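Local coordinates for protein glutathione S-transferase (Natrialba magadii ATCC 43099, PDB 6GZF) that probably acts as a Xi-class glutathione transferase, a class related to glutathionyl-hydroquinone reductases, at residues T70-T75 with A285-M290; E209-L214 with C260-I265; E213-L218 with R266-L271; L278-G283 with A320-D325. All blocks are in the same frame, centred on the assembly; numbering follows the deposited sequence.

Interaction 1 (T70-T75 with A285-M290)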
loop_
_atom_site.group_PDB
_atom_site.type_symbol
_atom_site.label_atom_id
_atom_site.label_comp_id
_atom_site.label_asym_id
_atom_site.label_seq_id
_atom_site.Cartn_x
_atom_site.Cartn_y
_atom_site.Cartn_z
ATOM N N THR A 70 1.484 -26.641 2.029
ATOM C CA THR A 70 2.064 -27.950 2.306
ATOM C C THR A 70 2.600 -28.027 3.733
ATOM O O THR A 70 2.525 -29.073 4.377
ATOM C CB THR A 70 3.203 -28.281 1.324
ATOM O OG1 THR A 70 4.296 -27.378 1.533
ATOM C CG2 THR A 70 2.717 -28.159 -0.112
ATOM N N LEU A 71 3.135 -26.913 4.223
ATOM C CA LEU A 71 3.707 -26.858 5.564
ATOM C C LEU A 71 2.637 -26.970 6.645
ATOM O O LEU A 71 2.821 -27.676 7.637
ATOM C CB LEU A 71 4.505 -25.566 5.752
ATOM C CG LEU A 71 5.800 -25.447 4.947
ATOM C CD1 LEU A 71 6.550 -24.180 5.327
ATOM C CD2 LEU A 71 6.675 -26.674 5.155
ATOM N N VAL A 72 1.524 -26.267 6.453
ATOM C CA VAL A 72 0.420 -26.303 7.405
ATOM C C VAL A 72 -0.168 -27.710 7.489
ATOM O O VAL A 72 -0.478 -28.200 8.574
ATOM C CB VAL A 72 -0.686 -25.294 7.026
ATOM C CG1 VAL A 72 -1.915 -25.483 7.904
ATOM C CG2 VAL A 72 -0.163 -23.870 7.134
ATOM N N THR A 73 -0.296 -28.363 6.338
ATOM C CA THR A 73 -0.816 -29.725 6.284
ATOM C C THR A 73 0.143 -30.708 6.947
ATOM O O THR A 73 -0.275 -31.559 7.733
ATOM C CB THR A 73 -1.076 -30.171 4.835
ATOM O OG1 THR A 73 -1.975 -29.253 4.205
ATOM C CG2 THR A 73 -1.680 -31.567 4.807
ATOM N N ARG A 74 1.429 -30.579 6.629
ATOM C CA ARG A 74 2.457 -31.459 7.177
ATOM C C ARG A 74 2.484 -31.393 8.700
ATOM O O ARG A 74 2.674 -32.407 9.371
ATOM C CB ARG A 74 3.834 -31.096 6.616
ATOM C CG ARG A 74 4.904 -32.145 6.881
ATOM C CD ARG A 74 6.279 -31.671 6.435
ATOM N NE ARG A 74 6.855 -30.704 7.366
ATOM C CZ ARG A 74 8.070 -30.809 7.895
ATOM N NH1 ARG A 74 8.845 -31.839 7.582
ATOM N NH2 ARG A 74 8.512 -29.883 8.735
ATOM N N THR A 75 2.288 -30.195 9.238
ATOM C CA THR A 75 2.283 -29.993 10.680
ATOM C C THR A 75 1.013 -30.551 11.318
ATOM O O THR A 75 1.068 -31.203 12.360
ATOM C CB THR A 75 2.415 -28.504 11.036
ATOM O OG1 THR A 75 3.505 -27.931 10.304
ATOM C CG2 THR A 75 2.653 -28.328 12.527
ATOM N N ALA A 285 1.079 -21.987 14.102
ATOM C CA ALA A 285 1.810 -20.756 14.397
ATOM C C ALA A 285 3.296 -20.844 14.044
ATOM O O ALA A 285 3.892 -19.863 13.598
ATOM C CB ALA A 285 1.645 -20.391 15.865
ATOM N N GLU A 286 3.885 -22.020 14.236
ATOM C CA GLU A 286 5.310 -22.211 13.978
ATOM C C GLU A 286 5.613 -22.349 12.488
ATOM O O GLU A 286 6.776 -22.394 12.086
ATOM C CB GLU A 286 5.833 -23.436 14.731
ATOM C CG GLU A 286 5.953 -23.246 16.237
ATOM C CD GLU A 286 4.608 -23.239 16.941
ATOM O OE1 GLU A 286 3.693 -23.955 16.484
ATOM O OE2 GLU A 286 4.468 -22.517 17.950
ATOM N N THR A 287 4.567 -22.417 11.671
ATOM C CA THR A 287 4.735 -22.511 10.226
ATOM C C THR A 287 4.626 -21.135 9.582
ATOM O O THR A 287 4.726 -20.996 8.363
ATOM C CB THR A 287 3.693 -23.448 9.592
ATOM O OG1 THR A 287 2.449 -22.752 9.442
ATOM C CG2 THR A 287 3.488 -24.678 10.457
ATOM N N VAL A 288 4.418 -20.118 10.413
ATOM C CA VAL A 288 4.299 -18.748 9.931
ATOM C C VAL A 288 5.563 -17.950 10.233
ATOM O O VAL A 288 5.838 -17.613 11.386
ATOM C CB VAL A 288 3.089 -18.032 10.559
ATOM C CG1 VAL A 288 2.808 -16.732 9.826
ATOM C CG2 VAL A 288 1.865 -18.933 10.524
ATOM N N GLU A 289 6.334 -17.658 9.191
ATOM C CA GLU A 289 7.540 -16.851 9.328
ATOM C C GLU A 289 7.358 -15.505 8.638
ATOM O O GLU A 289 7.710 -15.345 7.468
ATOM C CB GLU A 289 8.748 -17.586 8.750
ATOM C CG GLU A 289 9.202 -18.779 9.573
ATOM C CD GLU A 289 9.880 -18.370 10.865
ATOM O OE1 GLU A 289 10.421 -17.246 10.921
ATOM O OE2 GLU A 289 9.874 -19.172 11.822
ATOM N N MET A 290 6.808 -14.543 9.372
ATOM C CA MET A 290 6.491 -13.229 8.821
ATOM C C MET A 290 7.736 -12.501 8.327
ATOM O O MET A 290 7.681 -11.757 7.348
ATOM C CB MET A 290 5.768 -12.376 9.865
ATOM C CG MET A 290 5.075 -11.155 9.288
ATOM S SD MET A 290 3.748 -11.608 8.154
ATOM C CE MET A 290 2.526 -12.241 9.299
#

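Interaction 2 (E209-L214 with C260-I265)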
loop_
_atom_site.group_PDB
_atom_site.type_symbol
_atom_site.label_atom_id
_atom_site.label_comp_id
_atom_site.label_asym_id
_atom_site.label_seq_id
_atom_site.Cartn_x
_atom_site.Cartn_y
_atom_site.Cartn_z
ATOM N N GLU A 209 -10.764 -4.988 -11.952
ATOM C CA GLU A 209 -11.507 -6.241 -11.866
ATOM C C GLU A 209 -10.943 -7.147 -10.777
ATOM O O GLU A 209 -11.694 -7.760 -10.018
ATOM C CB GLU A 209 -11.487 -6.971 -13.209
ATOM C CG GLU A 209 -12.272 -6.281 -14.308
ATOM C CD GLU A 209 -12.097 -6.956 -15.654
ATOM O OE1 GLU A 209 -11.853 -8.182 -15.677
ATOM O OE2 GLU A 209 -12.200 -6.265 -16.690
ATOM N N ALA A 210 -9.617 -7.225 -10.710
ATOM C CA ALA A 210 -8.942 -8.078 -9.738
ATOM C C ALA A 210 -9.252 -7.648 -8.310
ATOM O O ALA A 210 -9.383 -8.484 -7.418
ATOM C CB ALA A 210 -7.441 -8.067 -9.980
ATOM N N VAL A 211 -9.373 -6.342 -8.099
ATOM C CA VAL A 211 -9.688 -5.803 -6.781
ATOM C C VAL A 211 -11.175 -5.953 -6.465
ATOM O O VAL A 211 -11.546 -6.341 -5.356
ATOM C CB VAL A 211 -9.285 -4.319 -6.673
ATOM C CG1 VAL A 211 -9.798 -3.715 -5.374
ATOM C CG2 VAL A 211 -7.779 -4.177 -6.767
ATOM N N ALA A 212 -12.017 -5.653 -7.449
ATOM C CA ALA A 212 -13.464 -5.752 -7.284
ATOM C C ALA A 212 -13.890 -7.181 -6.962
ATOM O O ALA A 212 -14.667 -7.411 -6.036
ATOM C CB ALA A 212 -14.175 -5.259 -8.534
ATOM N N GLU A 213 -13.370 -8.136 -7.727
ATOM C CA GLU A 213 -13.689 -9.545 -7.520
ATOM C C GLU A 213 -13.155 -10.056 -6.186
ATOM O O GLU A 213 -13.802 -10.862 -5.517
ATOM C CB GLU A 213 -13.125 -10.392 -8.663
ATOM C CG GLU A 213 -13.962 -10.370 -9.930
ATOM C CD GLU A 213 -14.611 -11.711 -10.217
ATOM O OE1 GLU A 213 -14.197 -12.718 -9.603
ATOM O OE2 GLU A 213 -15.534 -11.760 -11.058
ATOM N N LEU A 214 -11.973 -9.580 -5.807
ATOM C CA LEU A 214 -11.314 -10.014 -4.580
ATOM C C LEU A 214 -12.125 -9.679 -3.333
ATOM O O LEU A 214 -12.507 -10.570 -2.574
ATOM C CB LEU A 214 -9.923 -9.382 -4.477
ATOM C CG LEU A 214 -9.162 -9.495 -3.153
ATOM C CD1 LEU A 214 -8.976 -10.947 -2.737
ATOM C CD2 LEU A 214 -7.820 -8.791 -3.264
ATOM N N CYS A 260 -3.947 -3.894 -2.647
ATOM C CA CYS A 260 -5.300 -4.375 -2.396
ATOM C C CYS A 260 -5.840 -3.684 -1.149
ATOM O O CYS A 260 -6.031 -4.314 -0.110
ATOM C CB CYS A 260 -5.317 -5.896 -2.224
ATOM S SG CYS A 260 -4.707 -6.812 -3.659
ATOM N N ASN A 261 -6.091 -2.383 -1.264
ATOM C CA ASN A 261 -6.310 -1.540 -0.093
ATOM C C ASN A 261 -7.741 -1.047 0.115
ATOM O O ASN A 261 -7.950 0.091 0.536
ATOM C CB ASN A 261 -5.376 -0.330 -0.165
ATOM C CG ASN A 261 -5.675 0.568 -1.352
ATOM O OD1 ASN A 261 -6.307 0.148 -2.322
ATOM N ND2 ASN A 261 -5.222 1.816 -1.278
ATOM N N VAL A 262 -8.725 -1.893 -0.166
ATOM C CA VAL A 262 -10.111 -1.528 0.099
ATOM C C VAL A 262 -10.407 -1.641 1.592
ATOM O O VAL A 262 -11.013 -0.749 2.184
ATOM C CB VAL A 262 -11.099 -2.405 -0.693
ATOM C CG1 VAL A 262 -12.532 -2.092 -0.288
ATOM C CG2 VAL A 262 -10.907 -2.199 -2.187
ATOM N N GLN A 263 -9.962 -2.735 2.199
ATOM C CA GLN A 263 -10.205 -2.964 3.617
ATOM C C GLN A 263 -9.203 -3.947 4.213
ATOM O O GLN A 263 -8.784 -4.899 3.553
ATOM C CB GLN A 263 -11.632 -3.480 3.834
ATOM C CG GLN A 263 -12.063 -3.529 5.290
ATOM C CD GLN A 263 -13.450 -4.113 5.473
ATOM O OE1 GLN A 263 -14.429 -3.595 4.939
ATOM N NE2 GLN A 263 -13.539 -5.196 6.236
ATOM N N TYR A 264 -8.812 -3.700 5.459
ATOM C CA TYR A 264 -8.021 -4.657 6.222
ATOM C C TYR A 264 -8.812 -5.946 6.407
ATOM O O TYR A 264 -10.039 -5.920 6.490
ATOM C CB TYR A 264 -7.641 -4.086 7.592
ATOM C CG TYR A 264 -6.358 -3.285 7.629
ATOM C CD1 TYR A 264 -5.229 -3.704 6.936
ATOM C CD2 TYR A 264 -6.273 -2.117 8.376
ATOM C CE1 TYR A 264 -4.054 -2.975 6.979
ATOM C CE2 TYR A 264 -5.103 -1.382 8.423
ATOM C CZ TYR A 264 -3.997 -1.814 7.724
ATOM O OH TYR A 264 -2.832 -1.082 7.773
ATOM N N ILE A 265 -8.111 -7.073 6.470
ATOM C CA ILE A 265 -8.752 -8.329 6.835
ATOM C C ILE A 265 -9.218 -8.233 8.284
ATOM O O ILE A 265 -10.272 -8.757 8.651
ATOM C CB ILE A 265 -7.805 -9.531 6.650
ATOM C CG1 ILE A 265 -7.593 -9.810 5.163
ATOM C CG2 ILE A 265 -8.362 -10.773 7.327
ATOM C CD1 ILE A 265 -8.856 -10.202 4.427
#

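Interaction 3 (E213-L218 with R266-L271)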
loop_
_atom_site.group_PDB
_atom_site.type_symbol
_atom_site.label_atom_id
_atom_site.label_comp_id
_atom_site.label_asym_id
_atom_site.label_seq_id
_atom_site.Cartn_x
_atom_site.Cartn_y
_atom_site.Cartn_z
ATOM N N GLU A 213 -13.370 -8.136 -7.727
ATOM C CA GLU A 213 -13.689 -9.545 -7.520
ATOM C C GLU A 213 -13.155 -10.056 -6.186
ATOM O O GLU A 213 -13.802 -10.862 -5.517
ATOM C CB GLU A 213 -13.125 -10.392 -8.663
ATOM C CG GLU A 213 -13.962 -10.370 -9.930
ATOM C CD GLU A 213 -14.611 -11.711 -10.217
ATOM O OE1 GLU A 213 -14.197 -12.718 -9.603
ATOM O OE2 GLU A 213 -15.534 -11.760 -11.058
ATOM N N LEU A 214 -11.973 -9.580 -5.807
ATOM C CA LEU A 214 -11.314 -10.014 -4.580
ATOM C C LEU A 214 -12.125 -9.679 -3.333
ATOM O O LEU A 214 -12.507 -10.570 -2.574
ATOM C CB LEU A 214 -9.923 -9.382 -4.477
ATOM C CG LEU A 214 -9.162 -9.495 -3.153
ATOM C CD1 LEU A 214 -8.976 -10.947 -2.737
ATOM C CD2 LEU A 214 -7.820 -8.791 -3.264
ATOM N N PHE A 215 -12.382 -8.392 -3.121
ATOM C CA PHE A 215 -13.093 -7.945 -1.930
ATOM C C PHE A 215 -14.569 -8.319 -1.986
ATOM O O PHE A 215 -15.249 -8.351 -0.959
ATOM C CB PHE A 215 -12.924 -6.437 -1.748
ATOM C CG PHE A 215 -11.575 -6.046 -1.220
ATOM C CD1 PHE A 215 -11.343 -5.987 0.145
ATOM C CD2 PHE A 215 -10.534 -5.757 -2.086
ATOM C CE1 PHE A 215 -10.100 -5.635 0.636
ATOM C CE2 PHE A 215 -9.288 -5.405 -1.600
ATOM C CZ PHE A 215 -9.071 -5.345 -0.237
ATOM N N GLY A 216 -15.060 -8.600 -3.187
ATOM C CA GLY A 216 -16.397 -9.135 -3.345
ATOM C C GLY A 216 -16.435 -10.553 -2.812
ATOM O O GLY A 216 -17.361 -10.939 -2.098
ATOM N N ALA A 217 -15.408 -11.326 -3.155
ATOM C CA ALA A 217 -15.284 -12.703 -2.688
ATOM C C ALA A 217 -15.073 -12.759 -1.179
ATOM O O ALA A 217 -15.629 -13.621 -0.497
ATOM C CB ALA A 217 -14.142 -13.404 -3.409
ATOM N N LEU A 218 -14.266 -11.835 -0.665
ATOM C CA LEU A 218 -13.978 -11.774 0.764
ATOM C C LEU A 218 -15.226 -11.424 1.569
ATOM O O LEU A 218 -15.423 -11.930 2.675
ATOM C CB LEU A 218 -12.871 -10.755 1.042
ATOM C CG LEU A 218 -11.469 -11.150 0.577
ATOM C CD1 LEU A 218 -10.502 -9.987 0.731
ATOM C CD2 LEU A 218 -10.977 -12.367 1.349
ATOM N N ARG A 266 -8.441 -7.523 9.097
ATOM C CA ARG A 266 -8.752 -7.362 10.513
ATOM C C ARG A 266 -9.978 -6.477 10.738
ATOM O O ARG A 266 -10.498 -6.403 11.851
ATOM C CB ARG A 266 -7.550 -6.785 11.265
ATOM C CG ARG A 266 -7.352 -5.288 11.087
ATOM C CD ARG A 266 -6.240 -4.775 11.988
ATOM N NE ARG A 266 -5.976 -3.352 11.790
ATOM C CZ ARG A 266 -5.001 -2.684 12.395
ATOM N NH1 ARG A 266 -4.193 -3.308 13.242
ATOM N NH2 ARG A 266 -4.831 -1.390 12.157
ATOM N N GLU A 267 -10.437 -5.809 9.684
ATOM C CA GLU A 267 -11.622 -4.965 9.778
ATOM C C GLU A 267 -12.902 -5.754 9.514
ATOM O O GLU A 267 -13.998 -5.293 9.830
ATOM C CB GLU A 267 -11.523 -3.787 8.807
ATOM C CG GLU A 267 -10.593 -2.679 9.270
ATOM C CD GLU A 267 -10.693 -1.435 8.409
ATOM O OE1 GLU A 267 -10.325 -1.502 7.217
ATOM O OE2 GLU A 267 -11.142 -0.390 8.925
ATOM N N PHE A 268 -12.760 -6.944 8.935
ATOM C CA PHE A 268 -13.905 -7.822 8.714
ATOM C C PHE A 268 -14.413 -8.393 10.034
ATOM O O PHE A 268 -13.627 -8.782 10.898
ATOM C CB PHE A 268 -13.545 -8.955 7.751
ATOM C CG PHE A 268 -13.518 -8.542 6.307
ATOM C CD1 PHE A 268 -14.679 -8.548 5.551
ATOM C CD2 PHE A 268 -12.334 -8.154 5.701
ATOM C CE1 PHE A 268 -14.663 -8.171 4.223
ATOM C CE2 PHE A 268 -12.311 -7.774 4.371
ATOM C CZ PHE A 268 -13.476 -7.784 3.631
ATOM N N ASP A 269 -15.735 -8.442 10.180
ATOM C CA ASP A 269 -16.362 -8.905 11.413
ATOM C C ASP A 269 -16.048 -10.363 11.731
ATOM O O ASP A 269 -15.895 -10.731 12.896
ATOM C CB ASP A 269 -17.880 -8.720 11.341
ATOM C CG ASP A 269 -18.290 -7.263 11.256
ATOM O OD1 ASP A 269 -17.577 -6.407 11.821
ATOM O OD2 ASP A 269 -19.330 -6.974 10.626
ATOM N N ASN A 270 -15.951 -11.191 10.696
ATOM C CA ASN A 270 -15.862 -12.632 10.897
ATOM C C ASN A 270 -14.575 -13.269 10.374
ATOM O O ASN A 270 -14.142 -14.297 10.891
ATOM C CB ASN A 270 -17.069 -13.314 10.252
ATOM C CG ASN A 270 -18.389 -12.764 10.763
ATOM O OD1 ASN A 270 -19.291 -12.460 9.982
ATOM N ND2 ASN A 270 -18.504 -12.629 12.078
ATOM N N LEU A 271 -13.967 -12.668 9.356
ATOM C CA LEU A 271 -12.747 -13.221 8.770
ATOM C C LEU A 271 -11.545 -13.073 9.698
ATOM O O LEU A 271 -10.674 -13.943 9.743
ATOM C CB LEU A 271 -12.447 -12.557 7.425
ATOM C CG LEU A 271 -13.392 -12.882 6.267
ATOM C CD1 LEU A 271 -13.022 -12.072 5.033
ATOM C CD2 LEU A 271 -13.367 -14.371 5.959
#

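Interaction 4 (L278-G283 with A320-D325)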
loop_
_atom_site.group_PDB
_atom_site.type_symbol
_atom_site.label_atom_id
_atom_site.label_comp_id
_atom_site.label_asym_id
_atom_site.label_seq_id
_atom_site.Cartn_x
_atom_site.Cartn_y
_atom_site.Cartn_z
ATOM N N LEU A 278 -7.536 -19.817 13.254
ATOM C CA LEU A 278 -6.670 -20.722 12.502
ATOM C C LEU A 278 -5.222 -20.624 12.966
ATOM O O LEU A 278 -4.544 -21.638 13.132
ATOM C CB LEU A 278 -6.753 -20.429 11.005
ATOM C CG LEU A 278 -8.118 -20.593 10.338
ATOM C CD1 LEU A 278 -8.003 -20.372 8.840
ATOM C CD2 LEU A 278 -8.697 -21.961 10.640
ATOM N N TYR A 279 -4.756 -19.394 13.165
ATOM C CA TYR A 279 -3.389 -19.135 13.607
ATOM C C TYR A 279 -3.090 -19.830 14.931
ATOM O O TYR A 279 -1.972 -20.294 15.162
ATOM C CB TYR A 279 -3.157 -17.624 13.736
ATOM C CG TYR A 279 -1.733 -17.218 14.059
ATOM C CD1 TYR A 279 -1.275 -17.188 15.371
ATOM C CD2 TYR A 279 -0.852 -16.843 13.051
ATOM C CE1 TYR A 279 0.022 -16.809 15.669
ATOM C CE2 TYR A 279 0.447 -16.463 13.339
ATOM C CZ TYR A 279 0.878 -16.447 14.649
ATOM O OH TYR A 279 2.168 -16.069 14.940
ATOM N N GLN A 280 -4.098 -19.906 15.794
ATOM C CA GLN A 280 -3.924 -20.451 17.135
ATOM C C GLN A 280 -4.187 -21.953 17.199
ATOM O O GLN A 280 -4.037 -22.566 18.256
ATOM C CB GLN A 280 -4.834 -19.715 18.119
ATOM C CG GLN A 280 -4.517 -18.232 18.240
ATOM C CD GLN A 280 -5.583 -17.467 18.995
ATOM O OE1 GLN A 280 -6.426 -18.058 19.669
ATOM N NE2 GLN A 280 -5.554 -16.143 18.882
ATOM N N THR A 281 -4.581 -22.541 16.073
ATOM C CA THR A 281 -4.668 -23.993 15.983
ATOM C C THR A 281 -3.267 -24.558 16.187
ATOM O O THR A 281 -2.330 -24.166 15.491
ATOM C CB THR A 281 -5.239 -24.462 14.634
ATOM O OG1 THR A 281 -6.474 -23.784 14.371
ATOM C CG2 THR A 281 -5.480 -25.963 14.648
ATOM N N HIS A 282 -3.133 -25.467 17.150
ATOM C CA HIS A 282 -1.825 -25.919 17.621
ATOM C C HIS A 282 -0.925 -26.444 16.504
ATOM O O HIS A 282 -1.290 -27.366 15.776
ATOM C CB HIS A 282 -1.996 -27.000 18.691
ATOM C CG HIS A 282 -0.742 -27.295 19.453
ATOM N ND1 HIS A 282 -0.283 -26.486 20.471
ATOM C CD2 HIS A 282 0.153 -28.305 19.342
ATOM C CE1 HIS A 282 0.837 -26.987 20.957
ATOM N NE2 HIS A 282 1.125 -28.091 20.290
ATOM N N GLY A 283 0.254 -25.839 16.380
ATOM C CA GLY A 283 1.232 -26.252 15.389
ATOM C C GLY A 283 1.345 -25.302 14.213
ATOM O O GLY A 283 2.416 -25.157 13.624
ATOM N N ALA A 320 -4.729 -12.770 19.929
ATOM C CA ALA A 320 -5.893 -12.188 20.590
ATOM C C ALA A 320 -7.043 -13.190 20.619
ATOM O O ALA A 320 -7.304 -13.868 19.625
ATOM C CB ALA A 320 -6.319 -10.904 19.895
ATOM N N PRO A 321 -7.729 -13.288 21.768
ATOM C CA PRO A 321 -8.820 -14.245 21.985
ATOM C C PRO A 321 -9.971 -14.110 20.990
ATOM O O PRO A 321 -10.271 -13.012 20.523
ATOM C CB PRO A 321 -9.300 -13.909 23.401
ATOM C CG PRO A 321 -8.116 -13.303 24.062
ATOM C CD PRO A 321 -7.425 -12.518 22.986
ATOM N N HIS A 322 -10.601 -15.237 20.677
ATOM C CA HIS A 322 -11.796 -15.252 19.845
ATOM C C HIS A 322 -12.927 -15.948 20.594
ATOM O O HIS A 322 -12.770 -16.323 21.757
ATOM C CB HIS A 322 -11.524 -15.951 18.511
ATOM C CG HIS A 322 -11.061 -17.368 18.653
ATOM N ND1 HIS A 322 -11.922 -18.410 18.920
ATOM C CD2 HIS A 322 -9.825 -17.914 18.564
ATOM C CE1 HIS A 322 -11.237 -19.536 18.992
ATOM N NE2 HIS A 322 -9.963 -19.264 18.779
ATOM N N SER A 323 -14.064 -16.120 19.931
ATOM C CA SER A 323 -15.207 -16.789 20.540
ATOM C C SER A 323 -15.903 -17.693 19.532
ATOM O O SER A 323 -17.096 -17.969 19.647
ATOM C CB SER A 323 -16.196 -15.763 21.098
ATOM O OG SER A 323 -15.533 -14.798 21.895
ATOM N N ARG A 324 -15.145 -18.156 18.544
ATOM C CA ARG A 324 -15.707 -18.960 17.468
ATOM C C ARG A 324 -15.732 -20.443 17.820
ATOM O O ARG A 324 -16.106 -21.277 16.997
ATOM C CB ARG A 324 -14.929 -18.729 16.173
ATOM C CG ARG A 324 -15.002 -17.292 15.680
ATOM C CD ARG A 324 -14.269 -17.107 14.366
ATOM N NE ARG A 324 -14.893 -17.862 13.284
ATOM C CZ ARG A 324 -15.916 -17.421 12.559
ATOM N NH1 ARG A 324 -16.438 -16.227 12.804
ATOM N NH2 ARG A 324 -16.421 -18.173 11.591
ATOM N N ASP A 325 -15.335 -20.768 19.047
ATOM C CA ASP A 325 -15.496 -22.123 19.561
ATOM C C ASP A 325 -16.954 -22.345 19.949
ATOM O O ASP A 325 -17.377 -23.468 20.219
ATOM C CB ASP A 325 -14.574 -22.372 20.757
ATOM C CG ASP A 325 -14.537 -21.203 21.722
ATOM O OD1 ASP A 325 -15.399 -20.306 21.609
ATOM O OD2 ASP A 325 -13.645 -21.180 22.595
#

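Interaction 1 (T70-T75 with A285-M290)
V72 and T287 bring the two backbones closest, their CA atoms 6.4 Å apart, where helix 65-77 meets the single 3-10 turn at 285-287 ahead of helix 290-299. T287 faces three residues of the helix. Its methyl CG2 meets T75 tip to tip, 3.3 Å from T75 OG1, and also lies 4.2 Å from L71 O, while its CB packs 4.5 Å from L71 CB. The hydroxyl goes another way: OG1 passes V72 CG2 at 3.7 Å, the two side chains crossing at about a right angle. This is a domain interface. The helix belongs to the thioredoxin-like N-terminal domain and follows C64, the predicted nucleophile, whose side chain is about 8 Å from that of L71; the turn belongs to the helical C-terminal domain. T287 holds OG1 between its backbone N and carbonyl carbon (chi1 80°), and there it is hydrogen-bonded to both I284 O and H68 NE2, so the buried hydroxyl has a partner in each domain. V72 also packs on I241 of helix 238-247, and L71 on L58 and V60 of strand 56-60.

Interaction 2 (E209-L214 with C260-I265)
Two apolar pairs carry this contact: V211 with V262, and L214 with C260. V211 CG1 lies 3.7 Å from V262 CG2, one methyl branch from each valine, and the two side chains cross obliquely. V211 offers the branch anti to its backbone N, V262 the one anti to its carbonyl carbon. Three residues further along the helix, L214 uses CD2, which sits 3.7 Å from C260 SG and 4.0 Å from C260 CB. The thiol is turned beside its own backbone N (chi1 -60°) and serves here as an apolar surface. No hydrogen bond crosses between the two segments, and the pairs found across it are apolar.

What positions the loop lies one shell out: backbone hydrogen bonds tie C260 to Y254, predicted to lower the pKa of the active-site cysteine, and I265 N is held by D251 OD1. The same loop takes part in the dimer interface, where N261 ND2 donates to T256 OG1 and N261 OD1 accepts from G313 N, both of the second subunit. Among the neighbouring helices, F215, further along helix 204-224, touches C260 and V262, F250 of helix 250-254 touches both L214 and C260, and helix 194-199 adds V195 against L214 and A198 against C260.

Interaction 3 (E213-L218 with R266-L271)
Close to where L271 packs against L218, the carboxylate oxygen OD1 of D222 accepts two hydrogen bonds, from the backbone N atoms of N270 and L271. D222 lies on helix 204-224, one turn past L218, so the bonds tie that helix directly to the start of helix 271-279. Otherwise the side chains that meet are apolar. L271 CD1 comes 3.4 Å from the backbone O of L218 and 4.2 Å from L218 CB. That same methyl also lies over one face of the F268 ring in its own segment, 3.8 Å above the plane and displaced toward the rim. The arrangement joins two parts of the all-helical C-terminal domain of the glutathione transferase fold, with a loop turning beside the long helix before the chain enters the next one. The F268 atom nearest the L218 side chain is CZ, 4.0 Å from L218 CB. The ring is carried there with CG anti to the carbonyl carbon (chi1 -78°). Its aromatic partner across the contact is F215, whose CD1 stands 4.5 Å from F268 CZ; each ring offers its edge to the other. F250 of helix 250-254 touches L218. Upstream on the loop, outside this contact, R266 and E267 pair with the oppositely charged E267 and R266 of the second subunit.

Interaction 4 (L278-G283 with A320-D325)
Q280, the residue that reaches A320 and H322, comes just after helix 271-279, whose last turn is closed by L278: its carbonyl O accepts T281 N at 3.1 Å. Y279 turns elsewhere, its ring stacked on that of F318 in the returning chain. Q280 then sends its amide across. NE2 donates to A320 O over 3.0 Å, with an N-H...O angle of 153°. The acceptor lies in the plane of the glutamine amide, but seen from A320 the donor stands well above the carbonyl plane, 57° out of it. NE2 is also hydrogen-bonded to F318 O, and A320 O to R276 NH1, so amide and carbonyl each have a second partner, consistent with the modelled orientation of the amide. The chain of Q280 is extended beyond CG, which carries the amide this far.

This is where the segment following helix 290-299 folds back over the end of an earlier helix of the C-terminal domain, at the protein surface and away from the annotated sites, consistent with the C-terminal extension described for Xi-class relatives.

The other amide atom, Q280 OE1, lies 3.6 Å from H322 CD2 and 3.8 Å from H322 NE2. The two side chains run past each other in opposite directions, amide and ring planes 30° apart. ND1 of H322 accepts R324 N at 3.3 Å, close to the ring plane, which would help orient the ring. R324 in turn grips the carbonyls of L225 and R229.

How the interactions relate
Interactions 1, 2 and 3 are buried; interaction 4 lies at the surface. Interactions 2 and 3 share E213 and L214 of helix 204-224 and touch through F215, F268 and Q263; the loop segments of both, 260-265 and 266-271, also touch the second subunit. Interaction 1, about 25 Å from interaction 2 centre to centre, links the N-terminal and C-terminal domains by van der Waals contacts of one threonine. Interaction 4 is the exception in chemistry: its only hydrogen bond across is amide to carbonyl. It touches interaction 1, with T75 CG2 3.4 Å from G283 O, and meets interaction 3 at N270 and R324.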